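Local coordinates for protein putative enoyl-CoA hydratase/isomerase (Acinetobacter baumannii, PDB 3FDU) that probably acts on enoyl-CoA thioesters as a hydratase or isomerase of the crotonase superfamily, at residues M68-A80 with V236-M249. The protein carries 4 engineered substitutions. Residues are numbered along the deposited sequence; the frame is centred on the assembly and turned at random.
Sequences MKDFMGFVQNPNA and VQSPEMLEAVQAFM
Gln76 NE2, which rests on Val245 CG1 and Met249 CG of the facing helix, donates to Met72 O at 3.0 Å from NE2 to O. The N-H...O angle of 168° makes this bond nearly straight; the acceptor lies in the Gln76 amide plane, whereas the donor stands above the carbonyl plane of Met72. The extended side chain thus lies back along its own helix, its amide held on the carbonyl one turn earlier, and Gln76 CG reaches Leu242 CD1 at 3.9 Å.

No hydrogen bond joins the two segments; the grip is apolar. Val75 is a knob in a hole formed by Val236, Met241, Leu242 and Val245: its CG2 meets Met241 CG at 3.8 Å, while CG1 packs on Val245 CG2 and Leu242 CA. With an axis separation of 9.7 Å and a crossing angle of -126°, helix 239-248 lies across helix 68-76. In this crotonase-family chain, the pair joins the helix following strand 52-57 to the last modelled helix, 239-248.

Met72 runs extended past CG (chi2 -168°), which carries its tip to Phe248. Met72 CE sits over one face of the Phe248 ring, 3.9 Å from its centroid, a CH-pi contact, with SD oblique to the same ring in a Met-aromatic contact. Nearer the backbone, Met72 CB touches Val245 CG1 at 3.6 Å. Another Met-aromatic pair brings Met241 SD to the edge of Phe71, 4.1 Å from CE2, and Val236 CG2 meets that ring's edge at CE1. Leu141 touches both Phe71 and Val236, and a bound glycerol, probably from the crystallisation liquor, lies about 4 Å from the Phe71 side chain.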
loop_
_atom_site.group_PDB
_atom_site.type_symbol
_atom_site.label_atom_id
_atom_site.label_comp_id
_atom_site.label_asym_id
_atom_site.label_seq_id
_atom_site.Cartn_x
_atom_site.Cartn_y
_atom_site.Cartn_z
ATOM N N MET A 68 -24.356 -13.241 16.531
ATOM C CA MET A 68 -25.486 -12.375 16.174
ATOM C C MET A 68 -26.544 -12.325 17.294
ATOM O O MET A 68 -27.164 -11.294 17.543
ATOM C CB MET A 68 -26.070 -12.696 14.771
ATOM C CG MET A 68 -26.769 -11.463 14.152
ATOM S SD MET A 68 -25.699 -10.187 13.429
ATOM C CE MET A 68 -24.046 -10.316 14.028
ATOM N N LYS A 69 -26.722 -13.428 18.001
ATOM C CA LYS A 69 -27.633 -13.437 19.128
ATOM C C LYS A 69 -27.189 -12.420 20.181
ATOM O O LYS A 69 -27.991 -11.587 20.597
ATOM C CB LYS A 69 -27.709 -14.821 19.753
ATOM C CG LYS A 69 -29.038 -15.481 19.463
ATOM C CD LYS A 69 -28.896 -16.972 19.145
ATOM C CE LYS A 69 -30.097 -17.444 18.328
ATOM N NZ LYS A 69 -29.847 -18.815 17.780
ATOM N N ASP A 70 -25.919 -12.496 20.579
ATOM C CA ASP A 70 -25.265 -11.528 21.469
ATOM C C ASP A 70 -25.471 -10.103 20.940
ATOM O O ASP A 70 -25.857 -9.191 21.696
ATOM C CB ASP A 70 -23.762 -11.867 21.541
ATOM C CG ASP A 70 -23.023 -11.182 22.683
ATOM O OD1 ASP A 70 -23.397 -11.365 23.850
ATOM O OD2 ASP A 70 -21.996 -10.532 22.426
ATOM N N PHE A 71 -25.191 -9.893 19.662
ATOM C CA PHE A 71 -25.282 -8.581 19.073
ATOM C C PHE A 71 -26.687 -7.973 19.243
ATOM O O PHE A 71 -26.842 -6.777 19.416
ATOM C CB PHE A 71 -24.935 -8.618 17.592
ATOM C CG PHE A 71 -24.970 -7.265 16.941
ATOM C CD1 PHE A 71 -24.112 -6.249 17.378
ATOM C CD2 PHE A 71 -25.865 -6.988 15.924
ATOM C CE1 PHE A 71 -24.144 -4.996 16.792
ATOM C CE2 PHE A 71 -25.900 -5.701 15.316
ATOM C CZ PHE A 71 -25.048 -4.716 15.750
ATOM N N MET A 72 -27.715 -8.798 19.133
ATOM C CA MET A 72 -29.030 -8.261 19.201
ATOM C C MET A 72 -29.414 -7.896 20.640
ATOM O O MET A 72 -30.123 -6.922 20.859
ATOM C CB MET A 72 -30.023 -9.211 18.534
ATOM C CG MET A 72 -29.791 -9.149 17.035
ATOM S SD MET A 72 -31.063 -9.918 16.131
ATOM C CE MET A 72 -30.574 -9.499 14.480
ATOM N N GLY A 73 -28.900 -8.641 21.606
ATOM C CA GLY A 73 -29.096 -8.263 22.999
ATOM C C GLY A 73 -28.362 -6.953 23.257
ATOM O O GLY A 73 -28.851 -6.077 23.974
ATOM N N PHE A 74 -27.180 -6.819 22.667
ATOM C CA PHE A 74 -26.363 -5.616 22.824
ATOM C C PHE A 74 -27.022 -4.349 22.261
ATOM O O PHE A 74 -27.014 -3.279 22.925
ATOM C CB PHE A 74 -24.959 -5.835 22.225
ATOM C CG PHE A 74 -23.959 -4.765 22.579
ATOM C CD1 PHE A 74 -23.143 -4.893 23.708
ATOM C CD2 PHE A 74 -23.783 -3.667 21.752
ATOM C CE1 PHE A 74 -22.170 -3.921 24.021
ATOM C CE2 PHE A 74 -22.824 -2.685 22.048
ATOM C CZ PHE A 74 -22.003 -2.820 23.179
ATOM N N VAL A 75 -27.585 -4.452 21.058
ATOM C CA VAL A 75 -28.203 -3.299 20.417
ATOM C C VAL A 75 -29.363 -2.760 21.322
ATOM O O VAL A 75 -29.591 -1.539 21.421
ATOM C CB VAL A 75 -28.757 -3.648 19.018
ATOM C CG1 VAL A 75 -29.830 -2.588 18.577
ATOM C CG2 VAL A 75 -27.614 -3.767 17.970
ATOM N N GLN A 76 -30.071 -3.669 21.978
ATOM C CA GLN A 76 -31.152 -3.299 22.881
ATOM C C GLN A 76 -30.722 -2.830 24.282
ATOM O O GLN A 76 -31.529 -2.276 25.015
ATOM C CB GLN A 76 -32.153 -4.439 22.988
ATOM C CG GLN A 76 -32.767 -4.797 21.641
ATOM C CD GLN A 76 -33.644 -6.034 21.720
ATOM O OE1 GLN A 76 -34.831 -5.925 22.006
ATOM N NE2 GLN A 76 -33.071 -7.200 21.469
ATOM N N ASN A 77 -29.467 -3.042 24.653
ATOM C CA ASN A 77 -28.949 -2.663 25.956
ATOM C C ASN A 77 -27.495 -2.276 25.806
ATOM O O ASN A 77 -26.640 -2.959 26.329
ATOM C CB ASN A 77 -29.051 -3.845 26.952
ATOM C CG ASN A 77 -28.846 -3.401 28.417
ATOM O OD1 ASN A 77 -28.877 -2.204 28.726
ATOM N ND2 ASN A 77 -28.663 -4.376 29.322
ATOM N N PRO A 78 -27.201 -1.232 25.027
ATOM C CA PRO A 78 -25.793 -0.972 24.673
ATOM C C PRO A 78 -24.888 -0.556 25.843
ATOM O O PRO A 78 -25.344 0.149 26.745
ATOM C CB PRO A 78 -25.869 0.179 23.642
ATOM C CG PRO A 78 -27.292 0.785 23.845
ATOM C CD PRO A 78 -28.153 -0.398 24.259
ATOM N N ASN A 79 -23.623 -0.958 25.802
ATOM C CA ASN A 79 -22.591 -0.469 26.743
ATOM C C ASN A 79 -22.561 1.063 26.630
ATOM O O ASN A 79 -22.510 1.618 25.520
ATOM C CB ASN A 79 -21.253 -1.133 26.346
ATOM C CG ASN A 79 -20.094 -0.849 27.291
ATOM O OD1 ASN A 79 -19.827 0.291 27.690
ATOM N ND2 ASN A 79 -19.306 -1.906 27.556
ATOM N N ALA A 80 -22.657 1.741 27.770
ATOM C CA ALA A 80 -22.746 3.213 27.806
ATOM C C ALA A 80 -21.408 3.859 28.105
ATOM O O ALA A 80 -21.277 5.076 27.961
ATOM C CB ALA A 80 -23.774 3.666 28.840
ATOM N N VAL A 236 -24.236 1.368 15.940
ATOM C CA VAL A 236 -24.929 0.372 16.786
ATOM C C VAL A 236 -26.218 0.931 17.506
ATOM O O VAL A 236 -27.238 0.209 17.688
ATOM C CB VAL A 236 -23.987 -0.164 17.860
ATOM C CG1 VAL A 236 -24.772 -0.852 19.016
ATOM C CG2 VAL A 236 -22.829 -1.064 17.225
ATOM N N GLN A 237 -26.105 2.173 17.974
ATOM C CA GLN A 237 -27.180 2.883 18.701
ATOM C C GLN A 237 -28.166 3.611 17.810
ATOM O O GLN A 237 -29.090 4.291 18.303
ATOM C CB GLN A 237 -26.541 3.916 19.679
ATOM C CG GLN A 237 -25.901 3.170 20.820
ATOM C CD GLN A 237 -25.311 4.063 21.854
ATOM O OE1 GLN A 237 -24.101 4.032 22.067
ATOM N NE2 GLN A 237 -26.151 4.898 22.505
ATOM N N SER A 238 -27.988 3.518 16.508
ATOM C CA SER A 238 -28.879 4.258 15.642
ATOM C C SER A 238 -30.353 3.773 15.745
ATOM O O SER A 238 -30.638 2.599 16.011
ATOM C CB SER A 238 -28.373 4.242 14.190
ATOM O OG SER A 238 -28.585 2.943 13.647
ATOM N N PRO A 239 -31.300 4.705 15.550
ATOM C CA PRO A 239 -32.703 4.321 15.691
ATOM C C PRO A 239 -33.074 3.256 14.668
ATOM O O PRO A 239 -33.865 2.360 14.971
ATOM C CB PRO A 239 -33.469 5.623 15.388
ATOM C CG PRO A 239 -32.490 6.733 15.670
ATOM C CD PRO A 239 -31.104 6.160 15.393
ATOM N N GLU A 240 -32.514 3.339 13.475
ATOM C CA GLU A 240 -32.862 2.346 12.464
ATOM C C GLU A 240 -32.336 0.940 12.813
ATOM O O GLU A 240 -32.965 -0.076 12.475
ATOM C CB GLU A 240 -32.523 2.837 11.035
ATOM C CG GLU A 240 -31.051 2.951 10.679
ATOM C CD GLU A 240 -30.426 4.317 11.077
ATOM O OE1 GLU A 240 -30.950 4.982 12.018
ATOM O OE2 GLU A 240 -29.383 4.699 10.470
ATOM N N MET A 241 -31.237 0.864 13.557
ATOM C CA MET A 241 -30.691 -0.435 13.963
ATOM C C MET A 241 -31.614 -1.087 14.999
ATOM O O MET A 241 -31.946 -2.279 14.911
ATOM C CB MET A 241 -29.259 -0.279 14.548
ATOM C CG MET A 241 -28.580 -1.606 14.968
ATOM S SD MET A 241 -28.185 -2.796 13.561
ATOM C CE MET A 241 -26.921 -1.872 12.839
ATOM N N LEU A 242 -32.000 -0.319 16.024
ATOM C CA LEU A 242 -32.944 -0.815 17.018
ATOM C C LEU A 242 -34.292 -1.344 16.403
ATOM O O LEU A 242 -34.776 -2.390 16.809
ATOM C CB LEU A 242 -33.249 0.277 18.067
ATOM C CG LEU A 242 -34.196 -0.154 19.201
ATOM C CD1 LEU A 242 -33.635 -1.343 20.003
ATOM C CD2 LEU A 242 -34.444 1.065 20.213
ATOM N N GLU A 243 -34.882 -0.620 15.458
ATOM C CA GLU A 243 -36.151 -1.034 14.813
ATOM C C GLU A 243 -35.946 -2.354 14.113
ATOM O O GLU A 243 -36.750 -3.290 14.249
ATOM C CB GLU A 243 -36.578 -0.039 13.729
ATOM C CG GLU A 243 -36.849 1.371 14.214
ATOM C CD GLU A 243 -38.339 1.711 14.331
ATOM O OE1 GLU A 243 -39.030 1.156 15.219
ATOM O OE2 GLU A 243 -38.808 2.567 13.544
ATOM N N ALA A 244 -34.842 -2.442 13.367
ATOM C CA ALA A 244 -34.550 -3.685 12.649
ATOM C C ALA A 244 -34.316 -4.863 13.599
ATOM O O ALA A 244 -34.815 -5.966 13.368
ATOM C CB ALA A 244 -33.415 -3.477 11.705
ATOM N N VAL A 245 -33.637 -4.649 14.724
ATOM C CA VAL A 245 -33.437 -5.748 15.638
ATOM C C VAL A 245 -34.767 -6.131 16.308
ATOM O O VAL A 245 -35.117 -7.328 16.461
ATOM C CB VAL A 245 -32.331 -5.455 16.722
ATOM C CG1 VAL A 245 -32.345 -6.534 17.768
ATOM C CG2 VAL A 245 -30.911 -5.346 16.064
ATOM N N GLN A 246 -35.535 -5.114 16.675
ATOM C CA GLN A 246 -36.811 -5.357 17.332
ATOM C C GLN A 246 -37.714 -6.247 16.428
ATOM O O GLN A 246 -38.273 -7.269 16.875
ATOM C CB GLN A 246 -37.451 -4.028 17.674
ATOM C CG GLN A 246 -36.863 -3.398 18.931
ATOM C CD GLN A 246 -37.417 -2.031 19.178
ATOM O OE1 GLN A 246 -37.759 -1.306 18.239
ATOM N NE2 GLN A 246 -37.530 -1.664 20.443
ATOM N N ALA A 247 -37.816 -5.870 15.162
ATOM C CA ALA A 247 -38.548 -6.659 14.172
ATOM C C ALA A 247 -38.027 -8.088 14.110
ATOM O O ALA A 247 -38.791 -9.060 14.267
ATOM C CB ALA A 247 -38.446 -6.000 12.788
ATOM N N PHE A 248 -36.734 -8.222 13.854
ATOM C CA PHE A 248 -36.121 -9.514 13.762
ATOM C C PHE A 248 -36.438 -10.358 14.981
ATOM O O PHE A 248 -36.762 -11.526 14.839
ATOM C CB PHE A 248 -34.613 -9.380 13.540
ATOM C CG PHE A 248 -33.921 -10.679 13.239
ATOM C CD1 PHE A 248 -33.544 -10.996 11.936
ATOM C CD2 PHE A 248 -33.626 -11.582 14.260
ATOM C CE1 PHE A 248 -32.880 -12.195 11.650
ATOM C CE2 PHE A 248 -32.969 -12.788 13.976
ATOM C CZ PHE A 248 -32.603 -13.090 12.675
ATOM N N MET A 249 -36.392 -9.770 16.174
ATOM C CA MET A 249 -36.638 -10.520 17.410
ATOM C C MET A 249 -38.138 -10.812 17.654
ATOM O O MET A 249 -38.472 -11.763 18.398
ATOM C CB MET A 249 -36.021 -9.801 18.618
ATOM C CG MET A 249 -34.462 -9.708 18.591
ATOM S SD MET A 249 -33.735 -11.366 18.624
ATOM C CE MET A 249 -34.311 -11.876 20.213
#